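PDB 6MLX: leucine-rich repeat protein TpLRR from Treponema pallidum, which is of unknown function but, as a secreted leucine-rich repeat protein of the periplasm, may bind other molecules through its solenoid surface. Local coordinates for residues Y13-T16 with G21-I24; T25-K30 with V57-V62; V34-Q39 with L43-V48; A106-P111 with D120-C125; G178-K183 with R206-K211. All coordinates share one frame; numbering follows the deposited sequence.

Interaction 1: residues Y13-T16 with G21-I24; sequences YGLT and GIII
Tyr13 faces Ile24 in an antiparallel non-hydrogen-bonded pair, and its side chain reaches beyond this pair to Ile22 as well: Tyr13 CB lies 3.5 Å from Ile22 CG2, while the ring atoms CG and CD1 pass the same methyl obliquely. With chi1 at 57° the ring is set over its own backbone, between N and the carbonyl carbon, and the phenol end then leads away from the strand 22-24. On the flank of Tyr13, Ile24 CD1 comes to 4.0 Å from Tyr13 CB. Gly14 supplies the hydrogen-bonded pair with Ile23. Its N donates to Ile23 O at 2.9 Å, in the plane of that carbonyl, and Gly14 O receives Ile23 N at the same length but with the donor tilted 33° from the carbonyl plane. Leu15 returns to the face of Tyr13, where its CD2 meets Ile22 CD1 at 3.7 Å. At the end of the segment, Thr16 N donates to Gly21 O at 2.8 Å. Thr16 CG2 lies against Gly21 N, a buried amide without a partner in the model, and Ile23, on the face opposite Tyr13 and Leu15, brings CD1 to Thr16 CA. The strand axes, 4.6 Å apart at closest and 150° from one direction to the other, together with the alternating pairs and the short connection, define a beta hairpin, here at the N-terminal end of the repeat solenoid.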
# COMPACT_ATOMS: atom_id res chain seq x y z
N TYR A 13 -21.23 8.93 -1.32
CA TYR A 13 -20.99 8.18 -0.10
C TYR A 13 -22.24 7.42 0.30
O TYR A 13 -23.36 7.74 -0.12
CB TYR A 13 -20.58 9.09 1.07
CG TYR A 13 -21.60 10.17 1.38
CD1 TYR A 13 -22.61 9.97 2.31
CD2 TYR A 13 -21.54 11.39 0.73
CE1 TYR A 13 -23.54 10.98 2.58
CE2 TYR A 13 -22.46 12.39 0.99
CZ TYR A 13 -23.46 12.18 1.92
OH TYR A 13 -24.36 13.19 2.16
N GLY A 14 -22.03 6.40 1.14
CA GLY A 14 -23.11 5.71 1.81
C GLY A 14 -22.88 5.65 3.31
O GLY A 14 -21.88 6.16 3.83
N LEU A 15 -23.84 5.04 3.99
CA LEU A 15 -23.71 4.74 5.41
C LEU A 15 -23.02 3.39 5.58
O LEU A 15 -23.09 2.51 4.71
CB LEU A 15 -25.08 4.71 6.11
CG LEU A 15 -25.65 6.01 6.70
CD1 LEU A 15 -26.81 5.74 7.66
CD2 LEU A 15 -24.58 6.82 7.41
N THR A 16 -22.33 3.25 6.71
CA THR A 16 -21.82 1.95 7.13
C THR A 16 -22.96 1.10 7.70
O THR A 16 -23.98 1.64 8.16
CB THR A 16 -20.73 2.15 8.17
OG1 THR A 16 -20.05 0.91 8.40
CG2 THR A 16 -21.34 2.65 9.49
N GLY A 21 -21.10 5.65 10.56
CA GLY A 21 -19.98 6.18 9.80
C GLY A 21 -20.27 6.25 8.32
O GLY A 21 -21.16 5.57 7.80
N ILE A 22 -19.48 7.07 7.64
CA ILE A 22 -19.63 7.35 6.21
C ILE A 22 -18.58 6.57 5.45
O ILE A 22 -17.39 6.60 5.80
CB ILE A 22 -19.51 8.87 5.94
CG1 ILE A 22 -20.58 9.65 6.70
CG2 ILE A 22 -19.60 9.17 4.44
CD1 ILE A 22 -21.99 9.19 6.40
N ILE A 23 -19.01 5.86 4.40
CA ILE A 23 -18.14 5.18 3.44
C ILE A 23 -18.11 6.03 2.18
O ILE A 23 -19.15 6.28 1.57
CB ILE A 23 -18.66 3.77 3.12
CG1 ILE A 23 -18.70 2.91 4.39
CG2 ILE A 23 -17.83 3.15 1.96
CD1 ILE A 23 -19.46 1.59 4.24
N ILE A 24 -16.92 6.46 1.77
CA ILE A 24 -16.79 7.28 0.56
C ILE A 24 -16.71 6.35 -0.65
O ILE A 24 -15.81 5.51 -0.75
CB ILE A 24 -15.56 8.19 0.63
CG1 ILE A 24 -15.66 9.15 1.81
CG2 ILE A 24 -15.41 8.99 -0.66
CD1 ILE A 24 -16.76 10.16 1.69

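Interaction 2: residues T25-K30 with V57-V62; sequences TRYLGK and VSLVRV
Ser58, Tyr27 and Leu59 bury the most surface in this small contact of 144 Å², and they meet across the two segments in two separate places. The contact lies at the N-terminal end of the leucine-rich repeat solenoid, between strand 22-27 with the residues that follow it and the turn before strand 61-63. Ser58 points its side chain toward Lys30 and rests on backbone there: Ser58 OG lies 3.5 Å from Lys30 CA, and Ser58 CB is 3.8 Å from Lys30 O. A chi1 of 63° puts OG between its own N and carbonyl carbon. Lys30 adds its CB, 3.9 Å from Ser58 OG, but the rest of its chain turns off elsewhere. Deeper in, Tyr27 and Leu59 form the apolar half. Leu59 CD1 reaches Tyr27 CD2 and CE2 at 4.1 Å each, so the methyl is equally near both ring carbons, and it approaches obliquely. A chi1 of 170° swings the Tyr27 ring clear of its own N and toward the second segment; one face of the ring is overlain, near the rim, by Gly29 N. Gly31, just past the first segment, is hydrogen-bonded by both sides, through its N to Tyr27 OH, which fixes the far end of the ring, and through its O to Ser58 OG. Phe11 of strand 11-15 and Phe53 meet the Tyr27 ring, and Val34 of strand 33-35 packs on both Tyr27 and Leu59, alongside strand 61-63.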
# COMPACT_ATOMS: atom_id res chain seq x y z
N THR A 25 -17.68 6.48 -1.55
CA THR A 25 -17.78 5.58 -2.70
C THR A 25 -17.25 6.19 -3.98
O THR A 25 -16.87 5.44 -4.89
CB THR A 25 -19.23 5.13 -2.90
OG1 THR A 25 -20.05 6.28 -3.16
CG2 THR A 25 -19.74 4.44 -1.67
N ARG A 26 -17.22 7.51 -4.10
CA ARG A 26 -16.65 8.08 -5.31
C ARG A 26 -16.22 9.52 -5.04
O ARG A 26 -16.90 10.26 -4.32
CB ARG A 26 -17.63 7.99 -6.49
CG ARG A 26 -17.07 8.43 -7.84
CD ARG A 26 -15.89 7.52 -8.29
NE ARG A 26 -15.64 7.59 -9.74
CZ ARG A 26 -14.45 7.47 -10.32
NH1 ARG A 26 -13.35 7.29 -9.61
NH2 ARG A 26 -14.35 7.53 -11.64
N TYR A 27 -15.07 9.89 -5.59
CA TYR A 27 -14.66 11.28 -5.67
C TYR A 27 -15.03 11.79 -7.05
O TYR A 27 -14.65 11.19 -8.06
CB TYR A 27 -13.16 11.42 -5.41
CG TYR A 27 -12.62 12.81 -5.72
CD1 TYR A 27 -13.10 13.93 -5.06
CD2 TYR A 27 -11.61 12.97 -6.66
CE1 TYR A 27 -12.60 15.19 -5.34
CE2 TYR A 27 -11.11 14.22 -6.95
CZ TYR A 27 -11.60 15.32 -6.29
OH TYR A 27 -11.08 16.55 -6.59
N LEU A 28 -15.80 12.88 -7.09
CA LEU A 28 -16.34 13.41 -8.33
C LEU A 28 -15.51 14.53 -8.92
O LEU A 28 -15.51 14.72 -10.14
CB LEU A 28 -17.78 13.90 -8.11
CG LEU A 28 -18.71 12.87 -7.46
CD1 LEU A 28 -20.07 13.46 -7.05
CD2 LEU A 28 -18.89 11.66 -8.36
N GLY A 29 -14.79 15.28 -8.09
CA GLY A 29 -14.05 16.43 -8.57
C GLY A 29 -12.84 16.04 -9.39
O GLY A 29 -12.61 14.88 -9.75
N LYS A 30 -12.04 17.05 -9.72
CA LYS A 30 -10.78 16.85 -10.43
C LYS A 30 -9.76 17.87 -9.95
O LYS A 30 -9.03 18.47 -10.75
CB LYS A 30 -10.96 16.94 -11.96
CG LYS A 30 -12.32 16.50 -12.49
CD LYS A 30 -12.28 16.01 -13.95
CE LYS A 30 -13.69 15.98 -14.56
NZ LYS A 30 -14.30 14.61 -14.52
N VAL A 57 -6.60 10.71 -12.51
CA VAL A 57 -5.27 11.12 -12.96
C VAL A 57 -4.92 12.55 -12.58
O VAL A 57 -3.76 12.95 -12.70
CB VAL A 57 -5.12 10.97 -14.48
CG1 VAL A 57 -5.16 9.50 -14.89
CG2 VAL A 57 -6.19 11.78 -15.22
N SER A 58 -5.89 13.34 -12.11
CA SER A 58 -5.62 14.72 -11.72
C SER A 58 -4.96 14.84 -10.36
O SER A 58 -4.32 15.86 -10.09
CB SER A 58 -6.93 15.50 -11.70
OG SER A 58 -7.79 14.96 -10.71
N LEU A 59 -5.10 13.84 -9.49
CA LEU A 59 -4.71 13.99 -8.10
C LEU A 59 -3.20 13.94 -7.94
O LEU A 59 -2.53 13.09 -8.54
CB LEU A 59 -5.38 12.91 -7.25
CG LEU A 59 -6.79 13.32 -6.86
CD1 LEU A 59 -7.60 12.16 -6.31
CD2 LEU A 59 -6.71 14.46 -5.85
N VAL A 60 -2.68 14.87 -7.15
CA VAL A 60 -1.27 14.91 -6.77
C VAL A 60 -1.09 14.59 -5.29
O VAL A 60 -0.11 13.93 -4.91
CB VAL A 60 -0.67 16.29 -7.12
CG1 VAL A 60 0.77 16.44 -6.60
CG2 VAL A 60 -0.72 16.51 -8.62
N ARG A 61 -2.02 15.03 -4.44
CA ARG A 61 -1.95 14.82 -3.01
C ARG A 61 -3.33 14.46 -2.49
O ARG A 61 -4.33 15.07 -2.89
CB ARG A 61 -1.43 16.07 -2.26
CG ARG A 61 -0.17 16.70 -2.81
CD ARG A 61 -0.19 18.21 -2.54
NE ARG A 61 0.61 18.96 -3.50
CZ ARG A 61 0.10 19.88 -4.32
NH1 ARG A 61 -1.21 20.17 -4.28
NH2 ARG A 61 0.89 20.52 -5.18
N VAL A 62 -3.38 13.47 -1.60
CA VAL A 62 -4.60 13.04 -0.93
C VAL A 62 -4.30 13.00 0.56
O VAL A 62 -3.26 12.49 0.97
CB VAL A 62 -5.07 11.66 -1.43
CG1 VAL A 62 -6.25 11.17 -0.60
CG2 VAL A 62 -5.45 11.73 -2.90

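Interaction 3: residues V34-Q39 with L43-V48; sequences VVLPSQ and LPVVEV
Gln39 and Pro44 form an antiparallel non-hydrogen-bonded pair, CA to CA 4.1 Å, in a tight beta hairpin between strands 39-40 and 43-48 of the first part of the leucine-rich repeat solenoid. The touching parts run 152° apart. Hydrogen bonding across the contact rests on one backbone link: Val45 N donates to Ser38 O at 2.9 Å, fairly straight at the hydrogen but from above the carbonyl plane. The same oxygen takes a second, weak bond from Ser67 OG, and Val45 O is a partner of that serine too, so Ser67 spans the two segments. Weaker CA-H...O contacts flank this link. Pro44 CA approaches Ser38 O at 3.3 Å, and Gln39 CA approaches Leu43 O at 2.9 Å, a short contact that is bent at the hydrogen (121°). Apolar contacts lie on the buried side. Leu36, whose chi1 of -165° carries CG away from its own N, extends toward strand 43-48, and its CD2 alone does the touching: it meets Val45 CG1 at 3.6 Å and Val48 CG2 at 4.0 Å, crossing both valines at a slant. Polar side chains find partners beyond the segments. Ser38 OG is bonded to Glu5 OE2, and Gln39, its chain bent at chi2, curls back so that OE1 receives Gly42 N. Beside the backbone link, the other methyl of Val45 is set against a carbonyl: Val45 CG2 comes to 3.1 Å from Pro37 O.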
# COMPACT_ATOMS: atom_id res chain seq x y z
N VAL A 34 -7.07 16.59 -2.59
CA VAL A 34 -8.25 16.27 -1.81
C VAL A 34 -7.82 16.13 -0.36
O VAL A 34 -6.80 15.48 -0.07
CB VAL A 34 -8.93 14.98 -2.32
CG1 VAL A 34 -9.97 14.44 -1.33
CG2 VAL A 34 -9.56 15.23 -3.67
N VAL A 35 -8.52 16.81 0.54
CA VAL A 35 -8.44 16.55 1.97
C VAL A 35 -9.79 15.93 2.33
O VAL A 35 -10.79 16.63 2.46
CB VAL A 35 -8.16 17.80 2.79
CG1 VAL A 35 -8.15 17.45 4.28
CG2 VAL A 35 -6.84 18.44 2.37
N LEU A 36 -9.81 14.61 2.44
CA LEU A 36 -11.03 13.89 2.76
C LEU A 36 -11.59 14.36 4.10
O LEU A 36 -10.87 14.30 5.11
CB LEU A 36 -10.76 12.40 2.82
CG LEU A 36 -12.02 11.56 2.77
CD1 LEU A 36 -12.56 11.67 1.36
CD2 LEU A 36 -11.73 10.11 3.15
N PRO A 37 -12.85 14.80 4.15
CA PRO A 37 -13.41 15.27 5.42
C PRO A 37 -13.41 14.17 6.47
O PRO A 37 -13.67 13.00 6.18
CB PRO A 37 -14.84 15.69 5.05
CG PRO A 37 -15.18 14.83 3.85
CD PRO A 37 -13.86 14.77 3.08
N SER A 38 -13.09 14.55 7.70
CA SER A 38 -13.14 13.60 8.79
C SER A 38 -14.57 13.18 9.12
O SER A 38 -14.76 12.16 9.77
CB SER A 38 -12.48 14.19 10.02
OG SER A 38 -13.02 15.48 10.26
N GLN A 39 -15.55 13.97 8.68
CA GLN A 39 -16.95 13.66 8.96
C GLN A 39 -17.84 14.21 7.84
O GLN A 39 -17.49 15.18 7.17
CB GLN A 39 -17.38 14.23 10.33
CG GLN A 39 -17.22 15.74 10.48
CD GLN A 39 -18.40 16.52 9.90
OE1 GLN A 39 -19.51 16.00 9.80
NE2 GLN A 39 -18.14 17.77 9.50
N LEU A 43 -21.27 12.46 10.93
CA LEU A 43 -20.78 11.09 11.08
C LEU A 43 -19.33 10.99 10.60
O LEU A 43 -18.95 11.67 9.64
CB LEU A 43 -21.64 10.09 10.30
CG LEU A 43 -22.95 9.80 11.02
CD1 LEU A 43 -23.64 8.58 10.42
CD2 LEU A 43 -22.72 9.65 12.53
N PRO A 44 -18.50 10.18 11.26
CA PRO A 44 -17.10 10.07 10.86
C PRO A 44 -16.95 9.29 9.56
O PRO A 44 -17.70 8.34 9.28
CB PRO A 44 -16.46 9.33 12.03
CG PRO A 44 -17.57 8.46 12.55
CD PRO A 44 -18.80 9.35 12.44
N VAL A 45 -15.95 9.69 8.77
CA VAL A 45 -15.65 9.04 7.50
C VAL A 45 -14.65 7.91 7.78
O VAL A 45 -13.49 8.17 8.09
CB VAL A 45 -15.09 10.04 6.48
CG1 VAL A 45 -14.62 9.31 5.23
CG2 VAL A 45 -16.14 11.09 6.12
N VAL A 46 -15.11 6.67 7.65
CA VAL A 46 -14.37 5.51 8.15
C VAL A 46 -13.81 4.60 7.05
O VAL A 46 -13.02 3.70 7.36
CB VAL A 46 -15.23 4.67 9.12
CG1 VAL A 46 -15.56 5.49 10.36
CG2 VAL A 46 -16.49 4.22 8.43
N GLU A 47 -14.20 4.80 5.79
CA GLU A 47 -13.78 3.88 4.74
C GLU A 47 -13.69 4.61 3.40
O GLU A 47 -14.53 5.47 3.10
CB GLU A 47 -14.74 2.69 4.65
CG GLU A 47 -14.46 1.73 3.51
CD GLU A 47 -15.33 0.49 3.59
OE1 GLU A 47 -15.54 -0.17 2.55
OE2 GLU A 47 -15.81 0.17 4.69
N VAL A 48 -12.67 4.27 2.62
CA VAL A 48 -12.59 4.66 1.21
C VAL A 48 -12.90 3.40 0.40
O VAL A 48 -12.07 2.49 0.31
CB VAL A 48 -11.22 5.24 0.84
CG1 VAL A 48 -11.18 5.57 -0.66
CG2 VAL A 48 -10.88 6.45 1.67

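Interaction 4: residues A106-P111 with D120-C125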
# COMPACT_ATOMS: atom_id res chain seq x y z
N ALA A 106 6.26 8.26 -4.75
CA ALA A 106 7.68 8.06 -4.51
C ALA A 106 7.97 7.55 -3.11
O ALA A 106 9.03 6.95 -2.88
CB ALA A 106 8.46 9.35 -4.76
N GLY A 107 7.04 7.77 -2.19
CA GLY A 107 7.22 7.35 -0.82
C GLY A 107 5.88 7.29 -0.14
O GLY A 107 4.90 7.91 -0.59
N ILE A 108 5.83 6.54 0.95
CA ILE A 108 4.61 6.44 1.73
C ILE A 108 5.00 6.04 3.15
O ILE A 108 5.94 5.26 3.35
CB ILE A 108 3.62 5.44 1.07
CG1 ILE A 108 2.25 5.50 1.73
CG2 ILE A 108 4.19 4.04 1.09
CD1 ILE A 108 1.23 4.64 1.00
N VAL A 109 4.33 6.63 4.12
CA VAL A 109 4.60 6.37 5.53
C VAL A 109 3.41 5.62 6.10
O VAL A 109 2.29 6.15 6.12
CB VAL A 109 4.87 7.66 6.32
CG1 VAL A 109 5.08 7.32 7.78
CG2 VAL A 109 6.06 8.43 5.76
N PHE A 110 3.64 4.41 6.54
CA PHE A 110 2.53 3.61 7.04
C PHE A 110 2.29 3.87 8.52
O PHE A 110 3.24 3.96 9.30
CB PHE A 110 2.81 2.13 6.85
CG PHE A 110 2.78 1.69 5.43
CD1 PHE A 110 1.65 1.85 4.66
CD2 PHE A 110 3.89 1.09 4.87
CE1 PHE A 110 1.62 1.43 3.35
CE2 PHE A 110 3.87 0.65 3.56
CZ PHE A 110 2.74 0.82 2.80
N PRO A 111 1.02 3.98 8.92
CA PRO A 111 0.71 4.26 10.33
C PRO A 111 0.96 3.06 11.22
O PRO A 111 0.91 1.90 10.80
CB PRO A 111 -0.78 4.61 10.30
CG PRO A 111 -1.29 3.90 9.10
CD PRO A 111 -0.18 3.95 8.08
N ASP A 120 -1.01 -7.34 -4.38
CA ASP A 120 -0.74 -6.41 -5.48
C ASP A 120 -1.04 -4.95 -5.13
O ASP A 120 -1.35 -4.14 -6.01
CB ASP A 120 -1.51 -6.81 -6.75
CG ASP A 120 -1.10 -8.19 -7.26
OD1 ASP A 120 -0.04 -8.30 -7.90
OD2 ASP A 120 -1.81 -9.18 -6.99
N VAL A 121 -0.94 -4.58 -3.84
CA VAL A 121 -1.40 -3.26 -3.43
C VAL A 121 -0.56 -2.17 -4.08
O VAL A 121 -1.08 -1.15 -4.54
CB VAL A 121 -1.40 -3.13 -1.89
CG1 VAL A 121 -1.40 -1.66 -1.48
CG2 VAL A 121 -2.63 -3.84 -1.31
N PHE A 122 0.76 -2.36 -4.14
CA PHE A 122 1.65 -1.39 -4.76
C PHE A 122 2.21 -1.92 -6.08
O PHE A 122 3.29 -1.52 -6.51
CB PHE A 122 2.76 -0.98 -3.79
CG PHE A 122 2.22 -0.36 -2.54
CD1 PHE A 122 1.77 0.96 -2.54
CD2 PHE A 122 2.11 -1.10 -1.36
CE1 PHE A 122 1.24 1.54 -1.39
CE2 PHE A 122 1.60 -0.53 -0.22
CZ PHE A 122 1.15 0.79 -0.23
N SER A 123 1.46 -2.82 -6.72
CA SER A 123 1.83 -3.33 -8.04
C SER A 123 2.04 -2.18 -9.01
O SER A 123 1.22 -1.26 -9.10
CB SER A 123 0.72 -4.27 -8.55
OG SER A 123 1.06 -4.78 -9.84
N SER A 124 3.18 -2.20 -9.70
CA SER A 124 3.53 -1.18 -10.70
C SER A 124 3.62 0.23 -10.11
O SER A 124 3.41 1.22 -10.81
CB SER A 124 2.56 -1.18 -11.88
OG SER A 124 2.74 -2.34 -12.67
N CYS A 125 3.94 0.35 -8.82
CA CYS A 125 4.28 1.66 -8.26
C CYS A 125 5.75 1.93 -8.56
O CYS A 125 6.65 1.73 -7.74
CB CYS A 125 3.97 1.71 -6.77
SG CYS A 125 2.21 1.92 -6.46
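Phe110 and Phe122 approach from opposite directions and meet at their far ends, CZ to CZ 3.4 Å. Their planes stand at 60° and their centroids 5.7 Å apart, an oblique pairing. At Phe110 the neighbour arrives at the ring's edge: Phe122 CE2 lies near the Phe110 plane, 3.5 Å from Phe110 CZ. Ile108 likewise approaches Phe122 from the opposite direction, Ile108 CD1 lying 3.9 Å from Phe122 CE1, oblique to the ring. Ile108 is fully extended, with both chi1 (-170°) and chi2 (174°) near anti, which carries that methyl well inward. This is the buried interior of the leucine-rich repeat solenoid, where side chains two residues apart, Ile108 and Phe110, point in from one side of the coil. Phe122 is presented from the other side by a type I turn over residues 120-123 that leads into a type II turn over 122-125. Val121 CG1 lies over one face of the Phe122 ring, near its rim, 3.4 Å above the plane. Phe99 meets Phe122 with its ring nearly parallel, and Phe110 also touches Ile94, Leu133 and Pro134.

Interaction 5: residues G178-K183 with R206-K211; sequences GNLPEK and RKLGYK
The bond from Gly209 N to Arg206 O, 2.7 Å, closes the turn that carries Leu208, which packs on Leu180 and Pro181. Gly209 leaves helical angles with phi 110° and forms a Schellman motif after the C-terminal helix. Leu208, just before it, makes every contact of its segment with 178-183. Its side chain splits the work: Leu208 CD1 meets Leu180 CG at 3.6 Å, the two side chains lying alongside and pointing opposite ways, whereas Leu208 CD2 lies 3.2 Å from both Pro181 O and Glu182 O. One methyl is thus set against a side chain and the other against two carbonyl oxygens of the backbone. In Leu180 a chi1 of -165° turns the isobutyl group toward the helix end. Beyond Gly209 the chain is held by Arg206, whose NE donates to Tyr210 O at 3.3 Å, while its NH2 is bonded to Gly212 O. In the fold, this surface contact joins the loop after strand 176-178 to the C-terminal helix: Leu180 also packs on Leu201, Ser204 and Val205 of helix 199-207, and on Leu156 from the loop after strand 153-155.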
# COMPACT_ATOMS: atom_id res chain seq x y z
N GLY A 178 15.51 -5.11 5.37
CA GLY A 178 15.74 -5.04 6.80
C GLY A 178 14.77 -5.90 7.59
O GLY A 178 13.68 -6.26 7.12
N ASN A 179 15.19 -6.26 8.81
CA ASN A 179 14.35 -7.07 9.69
C ASN A 179 14.05 -8.43 9.07
O ASN A 179 12.93 -8.93 9.18
CB ASN A 179 13.03 -6.38 10.02
CG ASN A 179 13.10 -5.62 11.28
OD1 ASN A 179 14.09 -5.71 11.99
ND2 ASN A 179 12.05 -4.88 11.59
N LEU A 180 15.01 -8.98 8.37
CA LEU A 180 14.84 -10.33 7.86
C LEU A 180 14.88 -11.29 9.04
O LEU A 180 15.79 -11.20 9.87
CB LEU A 180 15.93 -10.66 6.85
CG LEU A 180 15.73 -11.87 5.94
CD1 LEU A 180 14.38 -11.84 5.22
CD2 LEU A 180 16.88 -11.92 4.94
N PRO A 181 13.91 -12.17 9.19
CA PRO A 181 13.80 -12.96 10.43
C PRO A 181 14.83 -14.08 10.50
O PRO A 181 15.52 -14.43 9.54
CB PRO A 181 12.38 -13.53 10.38
CG PRO A 181 11.69 -12.78 9.28
CD PRO A 181 12.74 -12.37 8.32
N GLU A 182 14.89 -14.67 11.69
CA GLU A 182 15.69 -15.86 11.90
C GLU A 182 15.05 -17.09 11.28
O GLU A 182 15.74 -18.09 11.03
CB GLU A 182 15.89 -16.03 13.41
CG GLU A 182 16.17 -14.69 14.10
CD GLU A 182 17.65 -14.37 14.11
OE1 GLU A 182 18.43 -15.29 14.41
OE2 GLU A 182 18.04 -13.21 13.81
N LYS A 183 13.75 -17.04 11.02
CA LYS A 183 13.04 -18.14 10.39
C LYS A 183 11.82 -17.56 9.70
O LYS A 183 11.11 -16.73 10.27
CB LYS A 183 12.65 -19.19 11.44
CG LYS A 183 11.35 -19.91 11.17
CD LYS A 183 11.17 -21.05 12.17
CE LYS A 183 10.78 -20.50 13.57
NZ LYS A 183 9.32 -20.11 13.67
N ARG A 206 19.01 -17.68 1.12
CA ARG A 206 19.13 -19.11 0.86
C ARG A 206 19.23 -19.89 2.16
O ARG A 206 18.56 -20.92 2.33
CB ARG A 206 20.33 -19.40 -0.06
CG ARG A 206 20.26 -18.72 -1.44
CD ARG A 206 20.25 -19.69 -2.64
NE ARG A 206 18.90 -19.96 -3.15
CZ ARG A 206 18.43 -19.61 -4.35
NH1 ARG A 206 19.19 -18.97 -5.22
NH2 ARG A 206 17.17 -19.91 -4.68
N LYS A 207 20.03 -19.38 3.11
CA LYS A 207 20.16 -19.99 4.43
C LYS A 207 18.82 -20.10 5.15
O LYS A 207 18.58 -21.07 5.88
CB LYS A 207 21.15 -19.19 5.28
CG LYS A 207 21.28 -19.64 6.74
CD LYS A 207 22.71 -19.52 7.23
CE LYS A 207 23.63 -20.41 6.39
NZ LYS A 207 25.08 -20.39 6.82
N LEU A 208 17.92 -19.12 4.93
CA LEU A 208 16.57 -19.25 5.47
C LEU A 208 15.71 -20.26 4.71
O LEU A 208 14.60 -20.57 5.18
CB LEU A 208 15.87 -17.88 5.49
CG LEU A 208 16.39 -16.85 6.50
CD1 LEU A 208 15.89 -15.47 6.13
CD2 LEU A 208 16.01 -17.19 7.94
N GLY A 209 16.16 -20.77 3.57
CA GLY A 209 15.48 -21.85 2.89
C GLY A 209 14.80 -21.50 1.58
O GLY A 209 14.05 -22.32 1.05
N TYR A 210 15.03 -20.31 1.03
CA TYR A 210 14.47 -19.97 -0.27
C TYR A 210 15.11 -20.84 -1.34
O TYR A 210 16.34 -20.99 -1.37
CB TYR A 210 14.71 -18.49 -0.57
CG TYR A 210 14.10 -17.97 -1.86
CD1 TYR A 210 12.72 -17.87 -2.03
CD2 TYR A 210 14.91 -17.52 -2.89
CE1 TYR A 210 12.17 -17.37 -3.20
CE2 TYR A 210 14.38 -17.03 -4.06
CZ TYR A 210 13.00 -16.94 -4.21
OH TYR A 210 12.49 -16.43 -5.39
N LYS A 211 14.28 -21.44 -2.19
CA LYS A 211 14.75 -22.24 -3.32
C LYS A 211 14.31 -21.65 -4.65
O LYS A 211 14.54 -22.28 -5.70
CB LYS A 211 14.27 -23.69 -3.25
CG LYS A 211 13.94 -24.23 -1.88
CD LYS A 211 15.18 -24.66 -1.10
CE LYS A 211 14.76 -25.23 0.26
NZ LYS A 211 15.89 -25.30 1.24

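From the N terminus, interaction 1 closes the loop of the first hairpin. Strand 22-27 then runs on into interaction 2, which closes a longer loop of 26 residues onto 57-62. Interaction 3 is nested inside that loop and closes only three residues. These three touch: Ile22 N to Pro44 O joins strands 22-27 and 43-48 in one sheet, Val34 N to Arg61 O joins strands 33-35 and 61-63 in another, and the packing of Tyr27 on Val34 brings the two together. Interactions 4 and 5 follow in series and cross nothing. Interaction 4 lies near the chain's centre; interaction 5, at the opposite end, ties the C-terminal helix to the loop after strand 176-178.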